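Local coordinates for hypothetical conserved protein, GK1056 (Geobacillus kaustophilus, PDB 2QYH), which is of unknown function but probably acts as a magnesium-dependent phosphatase of the haloacid dehalogenase-like hydrolase family, at residues Tyr38-Phe50 with Ile59-Glu73. Residues are numbered along the deposited sequence; the frame is centred on the assembly and turned at random.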
loop_
_atom_site.group_PDB
_atom_site.type_symbol
_atom_site.label_atom_id
_atom_site.label_comp_id
_atom_site.label_asym_id
_atom_site.label_seq_id
_atom_site.Cartn_x
_atom_site.Cartn_y
_atom_site.Cartn_z
ATOM N N TYR D 38 -14.433 18.020 0.820
ATOM C CA TYR D 38 -14.158 16.643 1.180
ATOM C C TYR D 38 -13.593 15.865 -0.001
ATOM O O TYR D 38 -14.048 16.017 -1.137
ATOM C CB TYR D 38 -15.428 15.958 1.688
ATOM C CG TYR D 38 -15.885 16.443 3.046
ATOM C CD1 TYR D 38 -14.959 16.701 4.062
ATOM C CD2 TYR D 38 -17.244 16.633 3.326
ATOM C CE1 TYR D 38 -15.377 17.138 5.327
ATOM C CE2 TYR D 38 -17.670 17.066 4.583
ATOM C CZ TYR D 38 -16.728 17.318 5.579
ATOM O OH TYR D 38 -17.133 17.743 6.817
ATOM N N VAL D 39 -12.591 15.038 0.274
ATOM C CA VAL D 39 -11.960 14.223 -0.748
ATOM C C VAL D 39 -12.110 12.763 -0.364
ATOM O O VAL D 39 -11.734 12.352 0.738
ATOM C CB VAL D 39 -10.469 14.545 -0.872
ATOM C CG1 VAL D 39 -9.818 13.625 -1.894
ATOM C CG2 VAL D 39 -10.297 15.994 -1.275
ATOM N N ALA D 40 -12.660 11.973 -1.270
ATOM C CA ALA D 40 -12.855 10.564 -0.980
ATOM C C ALA D 40 -12.648 9.703 -2.214
ATOM O O ALA D 40 -12.800 10.161 -3.352
ATOM C CB ALA D 40 -14.258 10.338 -0.416
ATOM N N ILE D 41 -12.286 8.450 -1.971
ATOM C CA ILE D 41 -12.077 7.492 -3.039
ATOM C C ILE D 41 -13.324 6.617 -3.136
ATOM O O ILE D 41 -13.931 6.299 -2.121
ATOM C CB ILE D 41 -10.861 6.598 -2.731
ATOM C CG1 ILE D 41 -9.573 7.403 -2.914
ATOM C CG2 ILE D 41 -10.891 5.343 -3.607
ATOM C CD1 ILE D 41 -8.292 6.647 -2.531
ATOM N N ALA D 42 -13.724 6.255 -4.347
ATOM C CA ALA D 42 -14.881 5.377 -4.533
ATOM C C ALA D 42 -14.363 4.237 -5.388
ATOM O O ALA D 42 -13.937 4.454 -6.522
ATOM C CB ALA D 42 -16.007 6.099 -5.244
ATOM N N THR D 43 -14.403 3.024 -4.852
ATOM C CA THR D 43 -13.875 1.880 -5.579
ATOM C C THR D 43 -14.553 0.564 -5.214
ATOM O O THR D 43 -15.268 0.473 -4.220
ATOM C CB THR D 43 -12.362 1.741 -5.302
ATOM O OG1 THR D 43 -11.826 0.643 -6.048
ATOM C CG2 THR D 43 -12.123 1.502 -3.821
ATOM N N GLY D 44 -14.321 -0.453 -6.034
ATOM C CA GLY D 44 -14.896 -1.754 -5.763
ATOM C C GLY D 44 -13.939 -2.568 -4.909
ATOM O O GLY D 44 -14.286 -3.642 -4.417
ATOM N N ARG D 45 -12.733 -2.038 -4.724
ATOM C CA ARG D 45 -11.700 -2.709 -3.943
ATOM C C ARG D 45 -11.977 -2.774 -2.451
ATOM O O ARG D 45 -12.836 -2.063 -1.922
ATOM C CB ARG D 45 -10.356 -2.013 -4.137
ATOM C CG ARG D 45 -9.906 -1.918 -5.559
ATOM C CD ARG D 45 -8.552 -1.268 -5.618
ATOM N NE ARG D 45 -8.085 -1.094 -6.988
ATOM C CZ ARG D 45 -6.874 -0.652 -7.304
ATOM N NH1 ARG D 45 -6.001 -0.339 -6.349
ATOM N NH2 ARG D 45 -6.535 -0.532 -8.577
ATOM N N ALA D 46 -11.226 -3.641 -1.783
ATOM C CA ALA D 46 -11.326 -3.809 -0.341
ATOM C C ALA D 46 -10.449 -2.725 0.278
ATOM O O ALA D 46 -9.446 -2.324 -0.303
ATOM C CB ALA D 46 -10.806 -5.175 0.057
ATOM N N PRO D 47 -10.818 -2.230 1.461
ATOM C CA PRO D 47 -9.997 -1.191 2.086
ATOM C C PRO D 47 -8.489 -1.494 2.055
ATOM O O PRO D 47 -7.689 -0.654 1.639
ATOM C CB PRO D 47 -10.551 -1.130 3.501
ATOM C CG PRO D 47 -12.022 -1.391 3.278
ATOM C CD PRO D 47 -12.014 -2.529 2.267
ATOM N N PHE D 48 -8.109 -2.698 2.474
ATOM C CA PHE D 48 -6.704 -3.081 2.509
ATOM C C PHE D 48 -6.026 -3.156 1.150
ATOM O O PHE D 48 -4.815 -3.350 1.073
ATOM C CB PHE D 48 -6.517 -4.422 3.236
ATOM C CG PHE D 48 -7.152 -5.597 2.544
ATOM C CD1 PHE D 48 -8.429 -6.027 2.895
ATOM C CD2 PHE D 48 -6.471 -6.279 1.537
ATOM C CE1 PHE D 48 -9.020 -7.123 2.252
ATOM C CE2 PHE D 48 -7.054 -7.376 0.886
ATOM C CZ PHE D 48 -8.329 -7.796 1.245
HETATM N N MSE D 49 -6.791 -3.000 0.077
HETATM C CA MSE D 49 -6.222 -3.067 -1.264
HETATM C C MSE D 49 -5.807 -1.713 -1.818
HETATM O O MSE D 49 -5.354 -1.623 -2.960
HETATM C CB MSE D 49 -7.207 -3.728 -2.227
HETATM C CG MSE D 49 -7.170 -5.244 -2.206
HETATM SE SE MSE D 49 -8.583 -6.040 -3.264
HETATM C CE MSE D 49 -8.094 -5.401 -5.028
ATOM N N PHE D 50 -5.971 -0.658 -1.024
ATOM C CA PHE D 50 -5.577 0.673 -1.478
ATOM C C PHE D 50 -5.267 1.611 -0.316
ATOM O O PHE D 50 -5.485 2.824 -0.387
ATOM C CB PHE D 50 -6.646 1.279 -2.413
ATOM C CG PHE D 50 -7.951 1.622 -1.741
ATOM C CD1 PHE D 50 -8.248 2.944 -1.406
ATOM C CD2 PHE D 50 -8.911 0.636 -1.505
ATOM C CE1 PHE D 50 -9.484 3.285 -0.853
ATOM C CE2 PHE D 50 -10.157 0.963 -0.950
ATOM C CZ PHE D 50 -10.443 2.297 -0.625
ATOM N N ILE D 59 -5.952 10.475 2.408
ATOM C CA ILE D 59 -7.383 10.340 2.200
ATOM C C ILE D 59 -7.911 9.292 3.172
ATOM O O ILE D 59 -7.545 8.123 3.087
ATOM C CB ILE D 59 -7.677 9.906 0.747
ATOM C CG1 ILE D 59 -7.289 11.037 -0.215
ATOM C CG2 ILE D 59 -9.136 9.513 0.596
ATOM C CD1 ILE D 59 -7.403 10.682 -1.698
ATOM N N ASP D 60 -8.763 9.699 4.103
ATOM C CA ASP D 60 -9.293 8.742 5.064
ATOM C C ASP D 60 -10.819 8.611 4.989
ATOM O O ASP D 60 -11.470 8.208 5.950
ATOM C CB ASP D 60 -8.844 9.118 6.478
ATOM C CG ASP D 60 -9.420 10.440 6.941
ATOM O OD1 ASP D 60 -10.000 11.172 6.099
ATOM O OD2 ASP D 60 -9.289 10.749 8.148
ATOM N N SER D 61 -11.381 8.967 3.838
ATOM C CA SER D 61 -12.817 8.848 3.599
ATOM C C SER D 61 -12.942 8.087 2.296
ATOM O O SER D 61 -12.190 8.342 1.361
ATOM C CB SER D 61 -13.468 10.213 3.450
ATOM O OG SER D 61 -13.363 10.936 4.651
ATOM N N PHE D 62 -13.883 7.153 2.225
ATOM C CA PHE D 62 -14.036 6.384 1.006
ATOM C C PHE D 62 -15.245 5.468 0.968
ATOM O O PHE D 62 -15.874 5.183 1.986
ATOM C CB PHE D 62 -12.781 5.539 0.769
ATOM C CG PHE D 62 -12.406 4.645 1.939
ATOM C CD1 PHE D 62 -11.468 5.064 2.884
ATOM C CD2 PHE D 62 -12.991 3.389 2.093
ATOM C CE1 PHE D 62 -11.115 4.243 3.965
ATOM C CE2 PHE D 62 -12.645 2.558 3.175
ATOM C CZ PHE D 62 -11.703 2.990 4.112
ATOM N N VAL D 63 -15.556 5.030 -0.244
ATOM C CA VAL D 63 -16.629 4.096 -0.513
ATOM C C VAL D 63 -15.869 2.909 -1.090
ATOM O O VAL D 63 -15.329 2.995 -2.196
ATOM C CB VAL D 63 -17.600 4.609 -1.599
ATOM C CG1 VAL D 63 -18.563 3.487 -2.004
ATOM C CG2 VAL D 63 -18.383 5.803 -1.094
ATOM N N SER D 64 -15.794 1.818 -0.336
ATOM C CA SER D 64 -15.095 0.625 -0.805
ATOM C C SER D 64 -16.080 -0.529 -0.981
ATOM O O SER D 64 -17.258 -0.399 -0.658
ATOM C CB SER D 64 -14.004 0.230 0.186
ATOM O OG SER D 64 -14.556 -0.190 1.421
ATOM N N PHE D 65 -15.592 -1.650 -1.504
ATOM C CA PHE D 65 -16.422 -2.833 -1.735
ATOM C C PHE D 65 -17.702 -2.497 -2.501
ATOM O O PHE D 65 -18.788 -2.931 -2.121
ATOM C CB PHE D 65 -16.805 -3.497 -0.401
ATOM C CG PHE D 65 -15.693 -4.287 0.247
ATOM C CD1 PHE D 65 -15.040 -5.306 -0.445
ATOM C CD2 PHE D 65 -15.352 -4.059 1.578
ATOM C CE1 PHE D 65 -14.063 -6.097 0.182
ATOM C CE2 PHE D 65 -14.380 -4.843 2.211
ATOM C CZ PHE D 65 -13.735 -5.866 1.510
ATOM N N ASN D 66 -17.573 -1.724 -3.576
ATOM C CA ASN D 66 -18.727 -1.334 -4.386
ATOM C C ASN D 66 -19.910 -0.855 -3.554
ATOM O O ASN D 66 -21.052 -1.207 -3.837
ATOM C CB ASN D 66 -19.208 -2.490 -5.268
ATOM C CG ASN D 66 -18.153 -2.963 -6.242
ATOM O OD1 ASN D 66 -17.352 -3.837 -5.919
ATOM N ND2 ASN D 66 -18.137 -2.380 -7.437
ATOM N N GLY D 67 -19.625 -0.073 -2.516
ATOM C CA GLY D 67 -20.674 0.476 -1.682
ATOM C C GLY D 67 -21.010 -0.217 -0.372
ATOM O O GLY D 67 -21.744 0.345 0.434
ATOM N N GLN D 68 -20.476 -1.410 -0.133
ATOM C CA GLN D 68 -20.797 -2.140 1.091
ATOM C C GLN D 68 -20.041 -1.764 2.360
ATOM O O GLN D 68 -20.374 -2.253 3.436
ATOM C CB GLN D 68 -20.672 -3.642 0.841
ATOM C CG GLN D 68 -21.928 -4.225 0.217
ATOM C CD GLN D 68 -22.384 -3.441 -0.993
ATOM O OE1 GLN D 68 -21.808 -3.554 -2.070
ATOM N NE2 GLN D 68 -23.412 -2.628 -0.817
ATOM N N TYR D 69 -19.041 -0.897 2.235
ATOM C CA TYR D 69 -18.249 -0.447 3.379
ATOM C C TYR D 69 -17.811 0.991 3.099
ATOM O O TYR D 69 -16.942 1.231 2.263
ATOM C CB TYR D 69 -17.024 -1.341 3.560
ATOM C CG TYR D 69 -16.290 -1.123 4.859
ATOM C CD1 TYR D 69 -16.843 -1.529 6.076
ATOM C CD2 TYR D 69 -15.043 -0.516 4.875
ATOM C CE1 TYR D 69 -16.161 -1.330 7.282
ATOM C CE2 TYR D 69 -14.354 -0.309 6.066
ATOM C CZ TYR D 69 -14.915 -0.717 7.266
ATOM O OH TYR D 69 -14.219 -0.500 8.436
ATOM N N VAL D 70 -18.426 1.938 3.802
ATOM C CA VAL D 70 -18.149 3.353 3.604
ATOM C C VAL D 70 -17.585 4.016 4.849
ATOM O O VAL D 70 -18.188 3.962 5.917
ATOM C CB VAL D 70 -19.438 4.079 3.194
ATOM C CG1 VAL D 70 -19.139 5.536 2.838
ATOM C CG2 VAL D 70 -20.091 3.339 2.032
ATOM N N VAL D 71 -16.437 4.666 4.701
ATOM C CA VAL D 71 -15.780 5.323 5.824
ATOM C C VAL D 71 -15.662 6.835 5.637
ATOM O O VAL D 71 -15.359 7.310 4.546
ATOM C CB VAL D 71 -14.348 4.749 6.027
ATOM C CG1 VAL D 71 -13.670 5.440 7.200
ATOM C CG2 VAL D 71 -14.406 3.247 6.236
ATOM N N PHE D 72 -15.894 7.590 6.706
ATOM C CA PHE D 72 -15.771 9.049 6.650
ATOM C C PHE D 72 -14.796 9.548 7.722
ATOM O O PHE D 72 -15.001 9.322 8.911
ATOM C CB PHE D 72 -17.129 9.726 6.855
ATOM C CG PHE D 72 -17.044 11.217 6.917
ATOM C CD1 PHE D 72 -16.659 11.949 5.799
ATOM C CD2 PHE D 72 -17.298 11.889 8.103
ATOM C CE1 PHE D 72 -16.525 13.336 5.865
ATOM C CE2 PHE D 72 -17.166 13.275 8.179
ATOM C CZ PHE D 72 -16.778 14.000 7.058
ATOM N N GLU D 73 -13.739 10.233 7.296
ATOM C CA GLU D 73 -12.722 10.743 8.216
ATOM C C GLU D 73 -12.278 9.683 9.226
ATOM O O GLU D 73 -12.228 9.947 10.425
ATOM C CB GLU D 73 -13.234 11.968 8.981
ATOM C CG GLU D 73 -13.671 13.131 8.115
ATOM C CD GLU D 73 -13.846 14.423 8.907
ATOM O OE1 GLU D 73 -14.396 14.371 10.031
ATOM O OE2 GLU D 73 -13.442 15.492 8.399
HETATM O O HOH W 1 -15.611 17.539 9.116
HETATM O O HOH W 2 -10.080 12.138 2.830
#
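Two neighbouring parallel strands, 38-42 and 62-64, pair here as the ends of a right-handed beta-alpha-beta crossover through helix 51-57, in the central sheet of a HAD-type Rossmann-like domain. Val63 turns both its N and its O to segment 38-50: N gives a hydrogen bond to Ile41 O at 2.8 Å, and O accepts one from Thr43 N. Ile41 and Phe62 share one face of the sheet, Ala42 and Val63 the other.

Past the strand ends the two segments stay together. Phe65 N bonds to Arg45 O, while Thr43 OG1, lying away from its own N (chi1 -178°), accepts Arg45 N in an ST turn. Arg45 NH2 makes its salt bridge outside the two segments, with Asp11 OD2 of the putative HAD DxDx(T/V) motif, so the pairing borders the probable active site.

The Phe65 ring carries Ala46 CA over one face, 3.8 Å from its centroid, a CH-pi contact, and Pro47 CD also rests against it. With an alanine in place of Phe65, Ala46 CA would probably lose the ring it lies over and Pro47 CD its backing, leaving the 45-47 turn freer to shift. The next ring atom, Pro47 CG, meets Tyr69 CD2.

Ile59 CD1 packs on Val39 CG1 and Ile41 CG1. Two T-shaped pairs lie further along the contact. Phe50 points its CZ edge at the face of Phe62, the planes 80° apart; at the far end Phe72 does the same to Tyr38, its CE1 standing above the ring centre. Beside that pair, a water joins Tyr38 OH, at 2.8 Å, to Glu73 OE2, at 3.1 Å.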